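PDB 3GBV: putative LacI-family transcriptional regulator from Bacteroides fragilis, which probably regulates transcription as a LacI-family regulator, its periplasmic-binding-protein-like part likely sensing a small effector molecule. Local coordinates for residues G121-R126 with G160-Y164; Y9-L15 with P70-A76. One frame throughout, in Å; residues are numbered along the deposited sequence.

Interaction 1: residues G121-R126 with G160-Y164; sequences GYFAAR and GFRQY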
ATOM      1  N   GLY A 121     -15.155  -2.245  -1.628  1.00 22.43           N
ATOM      2  CA  GLY A 121     -15.928  -2.092  -2.845  1.00 22.31           C
ATOM      3  C   GLY A 121     -16.219  -0.639  -3.151  1.00 23.22           C
ATOM      4  O   GLY A 121     -16.215  -0.228  -4.314  1.00 21.70           O
ATOM      5  N   TYR A 122     -16.480   0.137  -2.102  1.00 23.69           N
ATOM      6  CA  TYR A 122     -16.767   1.564  -2.228  1.00 24.06           C
ATOM      7  C   TYR A 122     -15.530   2.231  -2.858  1.00 23.56           C
ATOM      8  O   TYR A 122     -15.634   3.054  -3.775  1.00 19.25           O
ATOM      9  CB  TYR A 122     -17.036   2.145  -0.837  1.00 26.35           C
ATOM     10  CG  TYR A 122     -17.616   3.540  -0.823  1.00 26.60           C
ATOM     11  CD1 TYR A 122     -18.962   3.759  -1.096  1.00 26.68           C
ATOM     12  CD2 TYR A 122     -16.818   4.642  -0.521  1.00 29.72           C
ATOM     13  CE1 TYR A 122     -19.501   5.042  -1.070  1.00 28.78           C
ATOM     14  CE2 TYR A 122     -17.344   5.931  -0.492  1.00 29.83           C
ATOM     15  CZ  TYR A 122     -18.685   6.124  -0.768  1.00 31.61           C
ATOM     16  OH  TYR A 122     -19.198   7.404  -0.746  1.00 34.10           O
ATOM     17  N   PHE A 123     -14.362   1.859  -2.347  1.00 21.77           N
ATOM     18  CA  PHE A 123     -13.083   2.369  -2.835  1.00 22.10           C
ATOM     19  C   PHE A 123     -12.852   1.954  -4.288  1.00 21.22           C
ATOM     20  O   PHE A 123     -12.362   2.747  -5.102  1.00 19.15           O
ATOM     21  CB  PHE A 123     -11.936   1.820  -1.971  1.00 23.94           C
ATOM     22  CG  PHE A 123     -10.561   2.059  -2.546  1.00 25.43           C
ATOM     23  CD1 PHE A 123      -9.889   3.257  -2.327  1.00 25.44           C
ATOM     24  CD2 PHE A 123      -9.934   1.072  -3.298  1.00 25.97           C
ATOM     25  CE1 PHE A 123      -8.604   3.461  -2.848  1.00 28.30           C
ATOM     26  CE2 PHE A 123      -8.651   1.273  -3.823  1.00 27.56           C
ATOM     27  CZ  PHE A 123      -7.985   2.467  -3.597  1.00 24.57           C
ATOM     28  N   ALA A 124     -13.195   0.704  -4.596  1.00 20.89           N
ATOM     29  CA  ALA A 124     -13.025   0.160  -5.939  1.00 22.62           C
ATOM     30  C   ALA A 124     -13.861   0.955  -6.927  1.00 22.27           C
ATOM     31  O   ALA A 124     -13.432   1.198  -8.048  1.00 22.06           O
ATOM     32  CB  ALA A 124     -13.421  -1.309  -5.970  1.00 20.70           C
ATOM     33  N   ALA A 125     -15.045   1.371  -6.492  1.00 21.50           N
ATOM     34  CA  ALA A 125     -15.945   2.161  -7.321  1.00 24.58           C
ATOM     35  C   ALA A 125     -15.313   3.510  -7.645  1.00 25.59           C
ATOM     36  O   ALA A 125     -15.341   3.953  -8.796  1.00 23.17           O
ATOM     37  CB  ALA A 125     -17.275   2.367  -6.609  1.00 22.94           C
ATOM     38  N   ARG A 126     -14.758   4.160  -6.622  1.00 26.12           N
ATOM     39  CA  ARG A 126     -14.095   5.452  -6.792  1.00 27.67           C
ATOM     40  C   ARG A 126     -13.009   5.339  -7.853  1.00 26.71           C
ATOM     41  O   ARG A 126     -12.952   6.136  -8.787  1.00 27.81           O
ATOM     42  CB  ARG A 126     -13.464   5.904  -5.464  1.00 30.98           C
ATOM     43  CG  ARG A 126     -12.384   6.997  -5.571  1.00 35.33           C
ATOM     44  CD  ARG A 126     -12.935   8.294  -6.109  1.00 41.30           C
ATOM     45  NE  ARG A 126     -11.898   9.315  -6.297  1.00 47.23           N
ATOM     46  CZ  ARG A 126     -11.254   9.945  -5.313  1.00 49.10           C
ATOM     47  NH1 ARG A 126     -11.522   9.673  -4.043  1.00 47.66           N
ATOM     48  NH2 ARG A 126     -10.349  10.872  -5.602  1.00 50.79           N
ATOM     49  N   GLY A 160     -20.940  -2.396  -1.582  1.00 27.06           N
ATOM     50  CA  GLY A 160     -20.306  -1.112  -1.337  1.00 28.14           C
ATOM     51  C   GLY A 160     -20.053  -0.409  -2.656  1.00 27.84           C
ATOM     52  O   GLY A 160     -20.094   0.823  -2.758  1.00 25.60           O
ATOM     53  N   PHE A 161     -19.785  -1.214  -3.676  1.00 26.39           N
ATOM     54  CA  PHE A 161     -19.532  -0.706  -5.013  1.00 26.37           C
ATOM     55  C   PHE A 161     -20.795  -0.010  -5.547  1.00 26.68           C
ATOM     56  O   PHE A 161     -20.750   1.128  -6.020  1.00 24.53           O
ATOM     57  CB  PHE A 161     -19.153  -1.870  -5.925  1.00 24.07           C
ATOM     58  CG  PHE A 161     -18.901  -1.468  -7.348  1.00 24.88           C
ATOM     59  CD1 PHE A 161     -17.655  -0.986  -7.733  1.00 24.89           C
ATOM     60  CD2 PHE A 161     -19.904  -1.563  -8.304  1.00 23.36           C
ATOM     61  CE1 PHE A 161     -17.402  -0.605  -9.044  1.00 24.29           C
ATOM     62  CE2 PHE A 161     -19.660  -1.183  -9.629  1.00 25.31           C
ATOM     63  CZ  PHE A 161     -18.404  -0.705  -9.995  1.00 24.57           C
ATOM     64  N   ARG A 162     -21.924  -0.704  -5.457  1.00 26.63           N
ATOM     65  CA  ARG A 162     -23.178  -0.157  -5.943  1.00 28.77           C
ATOM     66  C   ARG A 162     -23.602   1.079  -5.153  1.00 29.49           C
ATOM     67  O   ARG A 162     -24.237   1.981  -5.704  1.00 27.27           O
ATOM     68  CB  ARG A 162     -24.276  -1.224  -5.889  1.00 29.97           C
ATOM     69  CG  ARG A 162     -24.047  -2.425  -6.821  1.00 29.04           C
ATOM     70  CD  ARG A 162     -25.089  -3.522  -6.576  1.00 31.56           C
ATOM     71  NE  ARG A 162     -24.815  -4.743  -7.339  1.00 33.62           N
ATOM     72  CZ  ARG A 162     -24.983  -4.884  -8.654  1.00 33.42           C
ATOM     73  NH1 ARG A 162     -25.438  -3.885  -9.400  1.00 33.32           N
ATOM     74  NH2 ARG A 162     -24.667  -6.030  -9.231  1.00 32.90           N
ATOM     75  N   GLN A 163     -23.251   1.135  -3.870  1.00 28.60           N
ATOM     76  CA  GLN A 163     -23.622   2.292  -3.068  1.00 29.38           C
ATOM     77  C   GLN A 163     -22.924   3.530  -3.613  1.00 29.11           C
ATOM     78  O   GLN A 163     -23.550   4.575  -3.806  1.00 28.30           O
ATOM     79  CB  GLN A 163     -23.237   2.102  -1.602  1.00 30.38           C
ATOM     80  CG  GLN A 163     -23.880   3.135  -0.683  1.00 34.03           C
ATOM     81  CD  GLN A 163     -23.454   2.990   0.767  1.00 37.92           C
ATOM     82  OE1 GLN A 163     -23.432   1.880   1.320  1.00 38.48           O
ATOM     83  NE2 GLN A 163     -23.121   4.116   1.399  1.00 37.44           N
ATOM     84  N   TYR A 164     -21.621   3.409  -3.856  1.00 29.31           N
ATOM     85  CA  TYR A 164     -20.850   4.523  -4.390  1.00 29.60           C
ATOM     86  C   TYR A 164     -21.428   4.949  -5.740  1.00 29.08           C
ATOM     87  O   TYR A 164     -21.590   6.141  -6.014  1.00 27.28           O
ATOM     88  CB  TYR A 164     -19.383   4.130  -4.591  1.00 29.19           C
ATOM     89  CG  TYR A 164     -18.523   5.277  -5.083  1.00 31.25           C
ATOM     90  CD1 TYR A 164     -17.755   6.038  -4.191  1.00 31.51           C
ATOM     91  CD2 TYR A 164     -18.504   5.628  -6.438  1.00 31.06           C
ATOM     92  CE1 TYR A 164     -16.989   7.117  -4.638  1.00 31.23           C
ATOM     93  CE2 TYR A 164     -17.753   6.706  -6.892  1.00 31.07           C
ATOM     94  CZ  TYR A 164     -16.997   7.443  -5.984  1.00 33.17           C
ATOM     95  OH  TYR A 164     -16.260   8.511  -6.411  1.00 34.24           O
TER
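Gly-121 and Gly-160 bring their two helices almost backbone to backbone, the axes passing 7.0 Å apart and crossing at -47°. With no CB on either residue, each chain reaches the other's carbonyl: Phe-161 CA lies 3.4 Å from Gly-121 O, and Tyr-122 CA sits equally near Gly-160 O, both as CA-H...O contacts. Tyr-164 has the largest share of the contact. Its CG stands anti to the backbone N (chi1 -177°), which sends the ring along helix 117-131, where one face lies over the backbone of Ala-125 and Arg-126. One edge of that ring meets the face of Tyr-122 in a T-shaped stack, the planes turned by 76°. Tyr-164 CD1 leads, 3.5 Å from Tyr-122 CZ. Glycines at the crossing thus permit the close approach of two helices in the lobe of the periplasmic-binding-protein fold built on the mixed sheet; Phe-161 and Ala-124 both reach Ile-205 of that sheet. Ala-125, small enough to fit between two aromatic side chains, sets its methyl CB 3.4 Å from Tyr-164 CB and against the CD1 side of the Phe-161 ring. Arg-126 lays its aliphatic part beside the Tyr-164 ring: CB passes Tyr-164 CE1, CD comes 3.3 Å from Tyr-164 OH, and the chain, bent at chi2, carries the guanidinium onward to a salt bridge with Glu-289 of the second subunit. Tyr-122 suits its place because its flat apolar ring packs on Tyr-164 while its hydroxyl hydrogen-bonds Glu-167, farther along helix 152-168.

Interaction 2: residues Y9-L15 with P70-A76; sequences YTFACLL and PDGVMFA
Strands 9-15 and 72-75 run parallel, their axes 4.6 Å apart and 20° askew, with Ala-12 and Leu-14 each giving N and O to the other strand in the regular parallel ladder, as in Ala-12 N to Gly-72 O at 2.9 Å. Just before strand 72-75, Asp-71 folds back on Thr-10: OD2 accepts the N-H of Thr-10 through its anti lone pair, at 2.7 Å and nearly straight (172°), while Thr-10 O takes the N-H of Asp-71. Tyr-9 turns its ring edge to this carboxylate. Gly-72, without a side chain, lets the edge of the Phe-11 ring lie against its backbone N. On that same face, selenomethionine Met-74 has CG between backbone N and carbonyl carbon (chi1 62°) and bends over the Cys-13 side chain, though the close spacing there is doubtful. On the other face Ala-12 CB meets Pro-70 CB at 3.9 Å, and Leu-14 lies beside Phe-75, pointing the same way, with Leu-14 CB 3.7 Å from Phe-75 CD1. Helices 23-37 and 254-270 cover the Phe-11 and Cys-13 face, as expected in an alpha/beta sandwich. Since Phe-11 and Cys-13 bond to strand 43-50, strand 9-15 pairs its backbone on both sides between mainly apolar faces, and Asp-71 extends the bonding to Thr-10.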
ATOM      1  N   TYR A   9       1.350 -28.285  19.985  1.00 47.70           N
ATOM      2  CA  TYR A   9       0.222 -27.425  19.656  1.00 45.04           C
ATOM      3  C   TYR A   9      -0.077 -27.639  18.181  1.00 43.19           C
ATOM      4  O   TYR A   9       0.826 -27.580  17.342  1.00 41.98           O
ATOM      5  CB  TYR A   9       0.566 -25.956  19.909  1.00 45.64           C
ATOM      6  CG  TYR A   9       0.434 -25.536  21.351  1.00 44.44           C
ATOM      7  CD1 TYR A   9      -0.816 -25.469  21.970  1.00 44.13           C
ATOM      8  CD2 TYR A   9       1.559 -25.202  22.100  1.00 45.10           C
ATOM      9  CE1 TYR A   9      -0.938 -25.078  23.310  1.00 46.04           C
ATOM     10  CE2 TYR A   9       1.453 -24.813  23.433  1.00 45.97           C
ATOM     11  CZ  TYR A   9       0.207 -24.751  24.033  1.00 47.27           C
ATOM     12  OH  TYR A   9       0.116 -24.369  25.358  1.00 49.83           O
ATOM     13  N   THR A  10      -1.342 -27.896  17.872  1.00 40.78           N
ATOM     14  CA  THR A  10      -1.752 -28.138  16.495  1.00 40.45           C
ATOM     15  C   THR A  10      -2.857 -27.187  16.051  1.00 36.25           C
ATOM     16  O   THR A  10      -3.933 -27.157  16.643  1.00 33.72           O
ATOM     17  CB  THR A  10      -2.236 -29.598  16.324  1.00 43.39           C
ATOM     18  OG1 THR A  10      -1.212 -30.492  16.782  1.00 46.51           O
ATOM     19  CG2 THR A  10      -2.529 -29.899  14.859  1.00 45.94           C
ATOM     20  N   PHE A  11      -2.577 -26.404  15.013  1.00 33.51           N
ATOM     21  CA  PHE A  11      -3.551 -25.457  14.486  1.00 32.42           C
ATOM     22  C   PHE A  11      -4.013 -25.943  13.126  1.00 31.21           C
ATOM     23  O   PHE A  11      -3.223 -26.016  12.187  1.00 29.09           O
ATOM     24  CB  PHE A  11      -2.939 -24.061  14.338  1.00 32.99           C
ATOM     25  CG  PHE A  11      -2.358 -23.507  15.610  1.00 33.55           C
ATOM     26  CD1 PHE A  11      -3.074 -23.557  16.806  1.00 32.45           C
ATOM     27  CD2 PHE A  11      -1.103 -22.904  15.603  1.00 32.40           C
ATOM     28  CE1 PHE A  11      -2.548 -23.013  17.974  1.00 32.39           C
ATOM     29  CE2 PHE A  11      -0.568 -22.357  16.762  1.00 34.39           C
ATOM     30  CZ  PHE A  11      -1.292 -22.410  17.954  1.00 33.11           C
ATOM     31  N   ALA A  12      -5.291 -26.287  13.022  1.00 31.25           N
ATOM     32  CA  ALA A  12      -5.828 -26.769  11.754  1.00 32.45           C
ATOM     33  C   ALA A  12      -6.240 -25.585  10.880  1.00 32.25           C
ATOM     34  O   ALA A  12      -7.041 -24.748  11.298  1.00 33.49           O
ATOM     35  CB  ALA A  12      -7.025 -27.686  12.010  1.00 29.55           C
ATOM     36  N   CYS A  13      -5.693 -25.513   9.673  1.00 31.43           N
ATOM     37  CA  CYS A  13      -6.020 -24.425   8.755  1.00 33.12           C
ATOM     38  C   CYS A  13      -6.825 -24.977   7.585  1.00 32.26           C
ATOM     39  O   CYS A  13      -6.299 -25.707   6.749  1.00 34.47           O
ATOM     40  CB  CYS A  13      -4.738 -23.763   8.243  1.00 32.72           C
ATOM     41  SG  CYS A  13      -3.563 -23.320   9.561  1.00 34.11           S
ATOM     42  N   LEU A  14      -8.104 -24.625   7.528  1.00 31.43           N
ATOM     43  CA  LEU A  14      -8.979 -25.115   6.468  1.00 30.85           C
ATOM     44  C   LEU A  14      -9.154 -24.063   5.378  1.00 30.46           C
ATOM     45  O   LEU A  14      -9.767 -23.016   5.594  1.00 30.24           O
ATOM     46  CB  LEU A  14     -10.330 -25.507   7.072  1.00 31.92           C
ATOM     47  CG  LEU A  14     -11.307 -26.311   6.214  1.00 33.45           C
ATOM     48  CD1 LEU A  14     -10.652 -27.617   5.773  1.00 33.39           C
ATOM     49  CD2 LEU A  14     -12.585 -26.584   7.019  1.00 32.08           C
ATOM     50  N   LEU A  15      -8.596 -24.350   4.206  1.00 29.09           N
ATOM     51  CA  LEU A  15      -8.656 -23.435   3.077  1.00 28.65           C
ATOM     52  C   LEU A  15      -9.213 -24.136   1.841  1.00 28.77           C
ATOM     53  O   LEU A  15      -9.170 -25.365   1.737  1.00 28.62           O
ATOM     54  CB  LEU A  15      -7.252 -22.914   2.755  1.00 28.17           C
ATOM     55  CG  LEU A  15      -6.427 -22.285   3.878  1.00 29.85           C
ATOM     56  CD1 LEU A  15      -4.991 -22.113   3.404  1.00 28.14           C
ATOM     57  CD2 LEU A  15      -7.027 -20.954   4.280  1.00 30.44           C
ATOM     58  N   PRO A  70      -7.903 -30.517  17.177  1.00 43.73           N
ATOM     59  CA  PRO A  70      -6.923 -29.430  17.159  1.00 41.72           C
ATOM     60  C   PRO A  70      -7.127 -28.411  18.277  1.00 40.51           C
ATOM     61  O   PRO A  70      -8.233 -28.246  18.787  1.00 37.67           O
ATOM     62  CB  PRO A  70      -7.133 -28.818  15.783  1.00 41.71           C
ATOM     63  CG  PRO A  70      -8.609 -28.917  15.625  1.00 42.22           C
ATOM     64  CD  PRO A  70      -8.899 -30.335  16.107  1.00 43.56           C
ATOM     65  N   ASP A  71      -6.042 -27.733  18.645  1.00 40.36           N
ATOM     66  CA  ASP A  71      -6.052 -26.706  19.685  1.00 39.08           C
ATOM     67  C   ASP A  71      -6.734 -25.459  19.162  1.00 38.65           C
ATOM     68  O   ASP A  71      -7.473 -24.787  19.880  1.00 37.44           O
ATOM     69  CB  ASP A  71      -4.625 -26.342  20.076  1.00 38.84           C
ATOM     70  CG  ASP A  71      -3.888 -27.499  20.675  1.00 40.68           C
ATOM     71  OD1 ASP A  71      -4.191 -27.836  21.840  1.00 39.58           O
ATOM     72  OD2 ASP A  71      -3.024 -28.077  19.976  1.00 38.35           O
ATOM     73  N   GLY A  72      -6.453 -25.148  17.903  1.00 37.10           N
ATOM     74  CA  GLY A  72      -7.041 -23.981  17.285  1.00 36.20           C
ATOM     75  C   GLY A  72      -7.298 -24.200  15.809  1.00 34.88           C
ATOM     76  O   GLY A  72      -6.736 -25.107  15.179  1.00 35.06           O
ATOM     77  N   VAL A  73      -8.153 -23.355  15.254  1.00 31.78           N
ATOM     78  CA  VAL A  73      -8.499 -23.441  13.850  1.00 31.30           C
ATOM     79  C   VAL A  73      -8.588 -22.068  13.197  1.00 29.21           C
ATOM     80  O   VAL A  73      -9.093 -21.129  13.796  1.00 26.35           O
ATOM     81  CB  VAL A  73      -9.877 -24.109  13.656  1.00 32.06           C
ATOM     82  CG1 VAL A  73     -10.177 -24.247  12.168  1.00 31.46           C
ATOM     83  CG2 VAL A  73      -9.916 -25.455  14.356  1.00 31.81           C
HETATM   84  N   MSE A  74      -8.066 -21.955  11.980  1.00 28.65           N
HETATM   85  CA  MSE A  74      -8.188 -20.727  11.206  1.00 31.30           C
HETATM   86  C   MSE A  74      -8.952 -21.291  10.012  1.00 31.69           C
HETATM   87  O   MSE A  74      -8.692 -22.425   9.578  1.00 33.01           O
HETATM   88  CB  MSE A  74      -6.820 -20.149  10.819  1.00 30.47           C
HETATM   89  CG  MSE A  74      -5.954 -21.030   9.934  1.00 37.92           C
HETATM   90 SE   MSE A  74      -6.042 -20.443   8.048  1.00 58.77          SE
HETATM   91  CE  MSE A  74      -7.379 -21.693   7.293  1.00 42.83           C
ATOM     92  N   PHE A  75      -9.917 -20.540   9.498  1.00 30.62           N
ATOM     93  CA  PHE A  75     -10.731 -21.057   8.414  1.00 29.29           C
ATOM     94  C   PHE A  75     -11.207 -19.977   7.457  1.00 28.23           C
ATOM     95  O   PHE A  75     -11.687 -18.930   7.881  1.00 25.93           O
ATOM     96  CB  PHE A  75     -11.916 -21.803   9.046  1.00 31.15           C
ATOM     97  CG  PHE A  75     -13.053 -22.103   8.104  1.00 33.53           C
ATOM     98  CD1 PHE A  75     -12.837 -22.762   6.892  1.00 33.88           C
ATOM     99  CD2 PHE A  75     -14.358 -21.764   8.459  1.00 35.04           C
ATOM    100  CE1 PHE A  75     -13.914 -23.083   6.050  1.00 35.06           C
ATOM    101  CE2 PHE A  75     -15.435 -22.080   7.630  1.00 35.22           C
ATOM    102  CZ  PHE A  75     -15.213 -22.741   6.421  1.00 33.55           C
ATOM    103  N   ALA A  76     -11.051 -20.238   6.164  1.00 28.13           N
ATOM    104  CA  ALA A  76     -11.479 -19.312   5.121  1.00 28.50           C
ATOM    105  C   ALA A  76     -12.786 -19.845   4.550  1.00 30.39           C
ATOM    106  O   ALA A  76     -12.788 -20.836   3.824  1.00 31.25           O
ATOM    107  CB  ALA A  76     -10.435 -19.234   4.029  1.00 28.79           C
TER

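Overall arrangement
Interaction 2 comes first along the chain and is complete before interaction 1 begins. Their centres are 33 Å apart, on opposite sides of the chain's centre, and their nearest atoms are about 19 Å apart. Residues 9-15 and 70-76 join neighbouring strands inside the parallel sheet of one lobe, whereas 121-126 and 160-164 join helices 117-131 and 152-168 packed on the mixed sheet of the other. Each contact lies within one lobe, interaction 2 inside a sheet and interaction 1 between helices, in the two-lobed architecture of periplasmic binding proteins and LacI-type regulators, where an effector commonly binds in the cleft between lobes. Interaction 1 also borders the second subunit; interaction 2 touches no other chain of the assembly.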